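Local atomic coordinates of putative phthiocerol dimycocerosate transporter LppX (Mycobacterium tuberculosis, PDB entry 2BYO), a protein that probably carries phthiocerol dimycocerosates, lipids of the mycobacterial cell wall, from the cell membrane towards the outer membrane within a large hydrophobic cavity. Residues V41-R46 and I193-S198; P168-I173 and R183-L188. One frame throughout, in Å; residues are numbered along the deposited sequence.

Both contacts belong to the antiparallel sheet that wraps around the lipid cavity, and their centres lie about 11 Å apart. Contact 1 joins 41-46 to 193-198, contact 2 joins 168-173 to 183-188, and strands 191-198 and 181-187, one from each, are neighbours in the sheet. The seam between the contacts includes Leu195 N, 2.8 Å from Ala184 O, and, on the face away from the cavity, Thr196 OG1, 2.8 Å from Arg183 NE. One alpha-linolenic acid touches both, against Ile193 and Leu195 of contact 1 and Ala184 and Ser185 of contact 2. The docosahexaenoic acid likewise meets Val43 and Gln197 of the first and Val171 of the second.

Contact 1 of 2, residues V41-R46 and I193-S198; sequences VHVAVR and IQLTQS. With ZN (zinc ion), chain C; LNL (alpha-linolenic acid), chain K; HXA (docosa-4,7,10,13,16,19-hexaenoic acid), chain I.
His42 and Ser198 grip each other through their backbones at one end of the contact, His42 N giving a 2.8 Å bond to Ser198 O and His42 O taking Ser198 N in return. Ala44 with Thr196 and Arg46 with Gln194 repeat this double exchange, so six bonds hold the strands together. Ala44 O has a second donor besides Thr196 N: one water donates to Ala44 O, donates to Gln194 OE1 at 2.7 Å and also meets Thr196 OG1. That hydroxyl is bonded to Arg183 of the next strand as well. Strands 40-49 and 191-198 lie at the middle of the U-shaped half-barrel, with Val41, Val43, Val45, Leu195 and Gln197 facing its lipid cavity. There CG1 of Val43 presses on Leu195 CG at 3.5 Å, while Leu195 CD1 reaches alpha-linolenic acid C7 at 3.6 Å. Gln197 brings its amide to docosahexaenoic acid: NE2 sits 3.8 Å from C9, and OE1 accepts from Trp200 NE1. On the other face, His42 has CG anti to its backbone N (chi1 -179°), which brings the ring near Ser198 OG, 3.6 Å from His42 CD2. His42 NE2 binds a zinc ion at 2.0 Å, completed by two waters and Asp61; ND1 serves a second zinc with Asp63. The Arg46 chain is bent at chi2 (-70°); its NH1 bonds Val45 O at 3.0 Å from well above the carbonyl plane, although that oxygen lies close to the guanidinium plane. NH2 is paired with Asp61 in a salt bridge.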
loop_
_atom_site.group_PDB
_atom_site.type_symbol
_atom_site.label_atom_id
_atom_site.label_comp_id
_atom_site.label_asym_id
_atom_site.label_seq_id
_atom_site.Cartn_x
_atom_site.Cartn_y
_atom_site.Cartn_z
ATOM N N VAL A 41 3.167 9.035 7.770
ATOM C CA VAL A 41 1.851 8.830 7.196
ATOM C C VAL A 41 1.125 7.747 8.004
ATOM O O VAL A 41 1.765 6.931 8.650
ATOM C CB VAL A 41 1.965 8.435 5.681
ATOM C CG1 VAL A 41 2.624 7.073 5.512
ATOM C CG2 VAL A 41 0.610 8.459 4.989
ATOM N N HIS A 42 -0.201 7.779 7.996
ATOM C CA HIS A 42 -1.010 6.695 8.556
ATOM C C HIS A 42 -1.519 5.892 7.371
ATOM O O HIS A 42 -1.936 6.479 6.360
ATOM C CB HIS A 42 -2.165 7.264 9.385
ATOM C CG HIS A 42 -3.041 6.223 10.015
ATOM N ND1 HIS A 42 -2.853 5.770 11.305
ATOM C CD2 HIS A 42 -4.136 5.580 9.547
ATOM C CE1 HIS A 42 -3.786 4.883 11.596
ATOM N NE2 HIS A 42 -4.565 4.737 10.540
ATOM N N VAL A 43 -1.408 4.567 7.462
ATOM C CA VAL A 43 -1.880 3.663 6.415
ATOM C C VAL A 43 -2.930 2.688 6.959
ATOM O O VAL A 43 -2.740 2.065 8.027
ATOM C CB VAL A 43 -0.726 2.865 5.769
ATOM C CG1 VAL A 43 -1.267 1.799 4.850
ATOM C CG2 VAL A 43 0.175 3.786 4.959
ATOM N N ALA A 44 -4.037 2.592 6.220
ATOM C CA ALA A 44 -5.088 1.635 6.481
ATOM C C ALA A 44 -5.140 0.649 5.325
ATOM O O ALA A 44 -5.391 1.025 4.168
ATOM C CB ALA A 44 -6.409 2.338 6.637
ATOM N N VAL A 45 -4.874 -0.608 5.634
ATOM C CA VAL A 45 -4.966 -1.687 4.662
ATOM C C VAL A 45 -6.247 -2.479 4.906
ATOM O O VAL A 45 -6.528 -2.887 6.027
ATOM C CB VAL A 45 -3.747 -2.626 4.744
ATOM C CG1 VAL A 45 -3.877 -3.762 3.732
ATOM C CG2 VAL A 45 -2.443 -1.844 4.514
ATOM N N ARG A 46 -7.026 -2.678 3.855
ATOM C CA ARG A 46 -8.206 -3.521 3.911
ATOM C C ARG A 46 -8.117 -4.504 2.753
ATOM O O ARG A 46 -7.470 -4.219 1.737
ATOM C CB ARG A 46 -9.490 -2.679 3.775
ATOM C CG ARG A 46 -9.678 -1.616 4.874
ATOM C CD ARG A 46 -10.003 -2.226 6.240
ATOM N NE ARG A 46 -10.158 -1.180 7.260
ATOM C CZ ARG A 46 -9.174 -0.639 7.988
ATOM N NH1 ARG A 46 -7.912 -1.034 7.863
ATOM N NH2 ARG A 46 -9.458 0.313 8.866
ATOM N N ILE A 193 -6.718 -5.872 -2.512
ATOM C CA ILE A 193 -5.994 -5.152 -1.467
ATOM C C ILE A 193 -6.217 -3.672 -1.705
ATOM O O ILE A 193 -6.109 -3.188 -2.837
ATOM C CB ILE A 193 -4.482 -5.445 -1.484
ATOM C CG1 ILE A 193 -4.221 -6.946 -1.402
ATOM C CG2 ILE A 193 -3.783 -4.725 -0.318
ATOM C CD1 ILE A 193 -2.761 -7.351 -1.618
ATOM N N GLN A 194 -6.544 -2.961 -0.633
ATOM C CA GLN A 194 -6.784 -1.537 -0.697
ATOM C C GLN A 194 -5.928 -0.858 0.355
ATOM O O GLN A 194 -5.887 -1.293 1.512
ATOM C CB GLN A 194 -8.237 -1.255 -0.389
ATOM C CG GLN A 194 -8.585 0.230 -0.372
ATOM C CD GLN A 194 -9.964 0.441 0.183
ATOM O OE1 GLN A 194 -10.142 0.524 1.402
ATOM N NE2 GLN A 194 -10.957 0.465 -0.698
ATOM N N LEU A 195 -5.254 0.205 -0.049
ATOM C CA LEU A 195 -4.388 0.942 0.844
ATOM C C LEU A 195 -4.805 2.396 0.837
ATOM O O LEU A 195 -4.804 3.045 -0.206
ATOM C CB LEU A 195 -2.940 0.782 0.397
ATOM C CG LEU A 195 -1.938 1.288 1.417
ATOM C CD1 LEU A 195 -0.706 0.403 1.405
ATOM C CD2 LEU A 195 -1.581 2.765 1.177
ATOM N N THR A 196 -5.172 2.899 2.004
ATOM C CA THR A 196 -5.637 4.261 2.149
ATOM C C THR A 196 -4.667 5.033 3.056
ATOM O O THR A 196 -4.374 4.605 4.178
ATOM C CB THR A 196 -7.077 4.266 2.712
ATOM O OG1 THR A 196 -7.923 3.507 1.833
ATOM C CG2 THR A 196 -7.634 5.691 2.846
ATOM N N GLN A 197 -4.158 6.161 2.545
ATOM C CA GLN A 197 -3.269 7.041 3.315
ATOM C C GLN A 197 -4.037 8.192 3.974
ATOM O O GLN A 197 -5.045 8.680 3.444
ATOM C CB GLN A 197 -2.187 7.654 2.413
ATOM C CG GLN A 197 -1.211 6.667 1.784
ATOM C CD GLN A 197 -0.166 7.345 0.912
ATOM O OE1 GLN A 197 0.019 8.566 0.962
ATOM N NE2 GLN A 197 0.535 6.550 0.117
ATOM N N SER A 198 -3.512 8.646 5.110
ATOM C CA SER A 198 -4.003 9.838 5.799
ATOM C C SER A 198 -2.918 10.341 6.737
ATOM O O SER A 198 -1.856 9.726 6.860
ATOM C CB SER A 198 -5.280 9.514 6.582
ATOM O OG SER A 198 -5.044 8.467 7.513
HETATM ZN ZN ZN C . -6.382 4.074 10.847
HETATM O O1 LNL K . 6.607 -3.378 4.704
HETATM C C1 LNL K . 5.968 -2.955 5.698
HETATM O O2 LNL K . 5.038 -3.615 6.216
HETATM C C2 LNL K . 6.349 -1.617 6.307
HETATM C C3 LNL K . 5.456 -0.486 5.809
HETATM C C4 LNL K . 4.109 -0.433 6.541
HETATM C C5 LNL K . 2.885 -0.828 5.702
HETATM C C6 LNL K . 2.835 -0.205 4.295
HETATM C C7 LNL K . 1.980 -1.051 3.347
HETATM C C8 LNL K . 2.779 -2.136 2.616
HETATM C C9 LNL K . 2.236 -2.406 1.210
HETATM C C10 LNL K . 1.526 -3.752 1.070
HETATM C C11 LNL K . 0.027 -3.551 1.177
HETATM C C12 LNL K . -0.731 -3.059 0.186
HETATM C C13 LNL K . -0.191 -2.657 -1.174
HETATM C C14 LNL K . -1.122 -1.664 -1.869
HETATM C C15 LNL K . -2.172 -2.319 -2.768
HETATM C C16 LNL K . -2.444 -1.483 -4.019
HETATM C C17 LNL K . -1.320 -1.603 -5.052
HETATM C C18 LNL K . -1.635 -0.899 -6.359
HETATM C C1 HXA I . 10.064 5.154 -0.839
HETATM O O1 HXA I . 11.319 5.123 -0.833
HETATM O O2 HXA I . 9.374 4.618 -1.735
HETATM C C2 HXA I . 9.365 5.887 0.288
HETATM C C3 HXA I . 8.156 5.105 0.809
HETATM C C4 HXA I . 7.921 5.359 2.303
HETATM C C5 HXA I . 6.635 6.138 2.595
HETATM C C6 HXA I . 5.551 5.271 3.246
HETATM C C7 HXA I . 4.325 5.111 2.358
HETATM C C8 HXA I . 3.636 3.774 2.605
HETATM C C9 HXA I . 2.391 3.631 1.728
HETATM C C10 HXA I . 2.567 2.632 0.582
HETATM C C11 HXA I . 2.990 3.287 -0.737
HETATM C C12 HXA I . 1.849 3.366 -1.755
HETATM C C13 HXA I . 1.725 2.099 -2.608
HETATM C C14 HXA I . 2.253 2.276 -4.037
HETATM C C15 HXA I . 1.158 2.058 -5.084
HETATM C C16 HXA I . 1.742 2.108 -6.493
HETATM C C17 HXA I . 0.679 2.389 -7.550
HETATM C C18 HXA I . 1.090 1.790 -8.899
HETATM C C19 HXA I . 0.420 2.481 -10.085
HETATM C C20 HXA I . -0.971 1.914 -10.351
HETATM C C21 HXA I . -1.619 2.569 -11.570
HETATM C C22 HXA I . -3.134 2.468 -11.577
HETATM O O HOH W 1 -8.072 1.167 2.997
HETATM O O HOH W 2 -7.816 5.505 9.835
HETATM O O HOH W 3 -6.832 3.976 13.229
#

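Contact 2 of 2, residues P168-I173 and R183-L188; sequences PATVWI and RASIDL. With LNL (alpha-linolenic acid), chain K.
Trp172 lies against the aliphatic part of Arg183 across the beta hairpin formed by strands 167-174 and 181-187. With chi1 at -72°, Trp172 CG stands anti to its carbonyl carbon, and CE3 of the indole comes to 3.4 Å from Arg183 CG. Arg183 leaves the backbone with CG anti to N, and its CD sits over the face of the six-membered ring, 4.1 Å from the centroid, as a CH-pi contact. A bend at chi3 (-72°) then sets NE, which is bonded to Thr196 on the neighbouring strand; the guanidinium is turned steeply to the indole, 79° between planes. The opposite face of the indole carries Thr170 CG2, offset toward the rim, so a methyl and a methylene sandwich the ring. Trp172 NE1 is hydrogen-bonded to Glu137.

Backbone bonds pair Thr170 with Ser185 in both directions, add Trp172 N to Arg183 O and Asp187 N to Pro168 O, and weaken at Arg183 N to Trp172 O, 3.4 Å. On the cavity face, Ala169, Val171, Ala184 and Ile186 line up, with Val171 CG1 4.3 Å from Ala184 CB. Ile186 holds CG1 anti to its backbone N, near Pro168 O at 3.5 Å, while its CG2 branch meets alpha-linolenic acid, whose C16 also lies 3.7 Å from Ala184 O. Back on the tryptophan face, Ser185 OG sits at the indole edge, 3.7 Å from Trp172 CZ3, and shares a water with Thr170 OG1, 3.1 Å from each hydroxyl.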
loop_
_atom_site.group_PDB
_atom_site.type_symbol
_atom_site.label_atom_id
_atom_site.label_comp_id
_atom_site.label_asym_id
_atom_site.label_seq_id
_atom_site.Cartn_x
_atom_site.Cartn_y
_atom_site.Cartn_z
ATOM N N PRO A 168 -6.040 -5.625 -12.783
ATOM C CA PRO A 168 -6.527 -4.256 -12.706
ATOM C C PRO A 168 -6.160 -3.610 -11.373
ATOM O O PRO A 168 -6.150 -4.272 -10.334
ATOM C CB PRO A 168 -8.050 -4.381 -12.838
ATOM C CG PRO A 168 -8.381 -5.809 -12.739
ATOM C CD PRO A 168 -7.127 -6.620 -12.720
ATOM N N ALA A 169 -5.840 -2.329 -11.434
ATOM C CA ALA A 169 -5.531 -1.548 -10.263
ATOM C C ALA A 169 -6.185 -0.177 -10.405
ATOM O O ALA A 169 -6.617 0.212 -11.508
ATOM C CB ALA A 169 -4.026 -1.415 -10.105
ATOM N N THR A 170 -6.271 0.535 -9.284
ATOM C CA THR A 170 -6.850 1.870 -9.246
ATOM C C THR A 170 -6.070 2.741 -8.269
ATOM O O THR A 170 -5.602 2.247 -7.243
ATOM C CB THR A 170 -8.316 1.837 -8.786
ATOM O OG1 THR A 170 -9.043 0.865 -9.552
ATOM C CG2 THR A 170 -8.979 3.244 -8.962
ATOM N N VAL A 171 -5.903 4.018 -8.607
ATOM C CA VAL A 171 -5.340 4.990 -7.672
ATOM C C VAL A 171 -6.270 6.190 -7.589
ATOM O O VAL A 171 -6.935 6.535 -8.573
ATOM C CB VAL A 171 -3.914 5.474 -8.072
ATOM C CG1 VAL A 171 -2.927 4.302 -8.078
ATOM C CG2 VAL A 171 -3.909 6.196 -9.416
ATOM N N TRP A 172 -6.302 6.812 -6.414
ATOM C CA TRP A 172 -7.080 8.016 -6.172
ATOM C C TRP A 172 -6.138 9.098 -5.680
ATOM O O TRP A 172 -5.519 8.958 -4.613
ATOM C CB TRP A 172 -8.140 7.746 -5.118
ATOM C CG TRP A 172 -9.297 6.889 -5.564
ATOM C CD1 TRP A 172 -10.503 7.332 -6.021
ATOM C CD2 TRP A 172 -9.378 5.453 -5.551
ATOM N NE1 TRP A 172 -11.323 6.270 -6.309
ATOM C CE2 TRP A 172 -10.660 5.104 -6.035
ATOM C CE3 TRP A 172 -8.490 4.427 -5.195
ATOM C CZ2 TRP A 172 -11.082 3.774 -6.155
ATOM C CZ3 TRP A 172 -8.909 3.108 -5.318
ATOM C CH2 TRP A 172 -10.192 2.795 -5.803
ATOM N N ILE A 173 -6.034 10.174 -6.457
ATOM C CA ILE A 173 -5.013 11.189 -6.262
ATOM C C ILE A 173 -5.673 12.501 -5.912
ATOM O O ILE A 173 -6.495 13.006 -6.674
ATOM C CB ILE A 173 -4.138 11.369 -7.533
ATOM C CG1 ILE A 173 -3.416 10.056 -7.864
ATOM C CG2 ILE A 173 -3.113 12.494 -7.341
ATOM C CD1 ILE A 173 -2.887 10.002 -9.268
ATOM N N ARG A 183 -5.705 6.816 -1.967
ATOM C CA ARG A 183 -5.992 5.403 -2.009
ATOM C C ARG A 183 -5.384 4.731 -3.244
ATOM O O ARG A 183 -5.213 5.348 -4.313
ATOM C CB ARG A 183 -7.514 5.194 -1.948
ATOM C CG ARG A 183 -8.005 3.744 -1.918
ATOM C CD ARG A 183 -9.502 3.685 -1.610
ATOM N NE ARG A 183 -9.765 4.024 -0.210
ATOM C CZ ARG A 183 -10.974 4.213 0.307
ATOM N NH1 ARG A 183 -12.058 4.134 -0.453
ATOM N NH2 ARG A 183 -11.099 4.501 1.599
ATOM N N ALA A 184 -5.048 3.457 -3.065
ATOM C CA ALA A 184 -4.594 2.596 -4.142
ATOM C C ALA A 184 -5.140 1.207 -3.889
ATOM O O ALA A 184 -5.151 0.736 -2.755
ATOM C CB ALA A 184 -3.083 2.575 -4.186
ATOM N N SER A 185 -5.605 0.549 -4.935
ATOM C CA SER A 185 -6.112 -0.793 -4.779
ATOM C C SER A 185 -5.825 -1.658 -6.007
ATOM O O SER A 185 -5.621 -1.153 -7.112
ATOM C CB SER A 185 -7.610 -0.775 -4.443
ATOM O OG SER A 185 -8.398 -0.531 -5.580
ATOM N N ILE A 186 -5.786 -2.963 -5.773
ATOM C CA ILE A 186 -5.517 -3.932 -6.808
ATOM C C ILE A 186 -6.497 -5.084 -6.632
ATOM O O ILE A 186 -6.783 -5.515 -5.510
ATOM C CB ILE A 186 -4.037 -4.400 -6.796
ATOM C CG1 ILE A 186 -3.749 -5.319 -7.987
ATOM C CG2 ILE A 186 -3.666 -5.080 -5.479
ATOM C CD1 ILE A 186 -2.274 -5.591 -8.194
ATOM N N ASP A 187 -7.030 -5.542 -7.755
ATOM C CA ASP A 187 -7.964 -6.651 -7.787
ATOM C C ASP A 187 -7.147 -7.826 -8.252
ATOM O O ASP A 187 -6.783 -7.911 -9.422
ATOM C CB ASP A 187 -9.109 -6.345 -8.748
ATOM C CG ASP A 187 -9.947 -7.564 -9.091
ATOM O OD1 ASP A 187 -10.050 -8.526 -8.284
ATOM O OD2 ASP A 187 -10.527 -7.541 -10.196
ATOM N N LEU A 188 -6.822 -8.695 -7.305
ATOM C CA LEU A 188 -6.100 -9.904 -7.574
ATOM C C LEU A 188 -7.178 -10.929 -7.955
ATOM O O LEU A 188 -8.369 -10.670 -7.805
ATOM C CB LEU A 188 -5.305 -10.329 -6.335
ATOM C CG LEU A 188 -4.434 -9.228 -5.700
ATOM C CD1 LEU A 188 -4.040 -9.587 -4.266
ATOM C CD2 LEU A 188 -3.194 -8.962 -6.544
HETATM O O1 LNL K . 6.607 -3.378 4.704
HETATM C C1 LNL K . 5.968 -2.955 5.698
HETATM O O2 LNL K . 5.038 -3.615 6.216
HETATM C C2 LNL K . 6.349 -1.617 6.307
HETATM C C3 LNL K . 5.456 -0.486 5.809
HETATM C C4 LNL K . 4.109 -0.433 6.541
HETATM C C5 LNL K . 2.885 -0.828 5.702
HETATM C C6 LNL K . 2.835 -0.205 4.295
HETATM C C7 LNL K . 1.980 -1.051 3.347
HETATM C C8 LNL K . 2.779 -2.136 2.616
HETATM C C9 LNL K . 2.236 -2.406 1.210
HETATM C C10 LNL K . 1.526 -3.752 1.070
HETATM C C11 LNL K . 0.027 -3.551 1.177
HETATM C C12 LNL K . -0.731 -3.059 0.186
HETATM C C13 LNL K . -0.191 -2.657 -1.174
HETATM C C14 LNL K . -1.122 -1.664 -1.869
HETATM C C15 LNL K . -2.172 -2.319 -2.768
HETATM C C16 LNL K . -2.444 -1.483 -4.019
HETATM C C17 LNL K . -1.320 -1.603 -5.052
HETATM C C18 LNL K . -1.635 -0.899 -6.359
HETATM O O HOH W 4 -8.684 -1.992 -8.285
#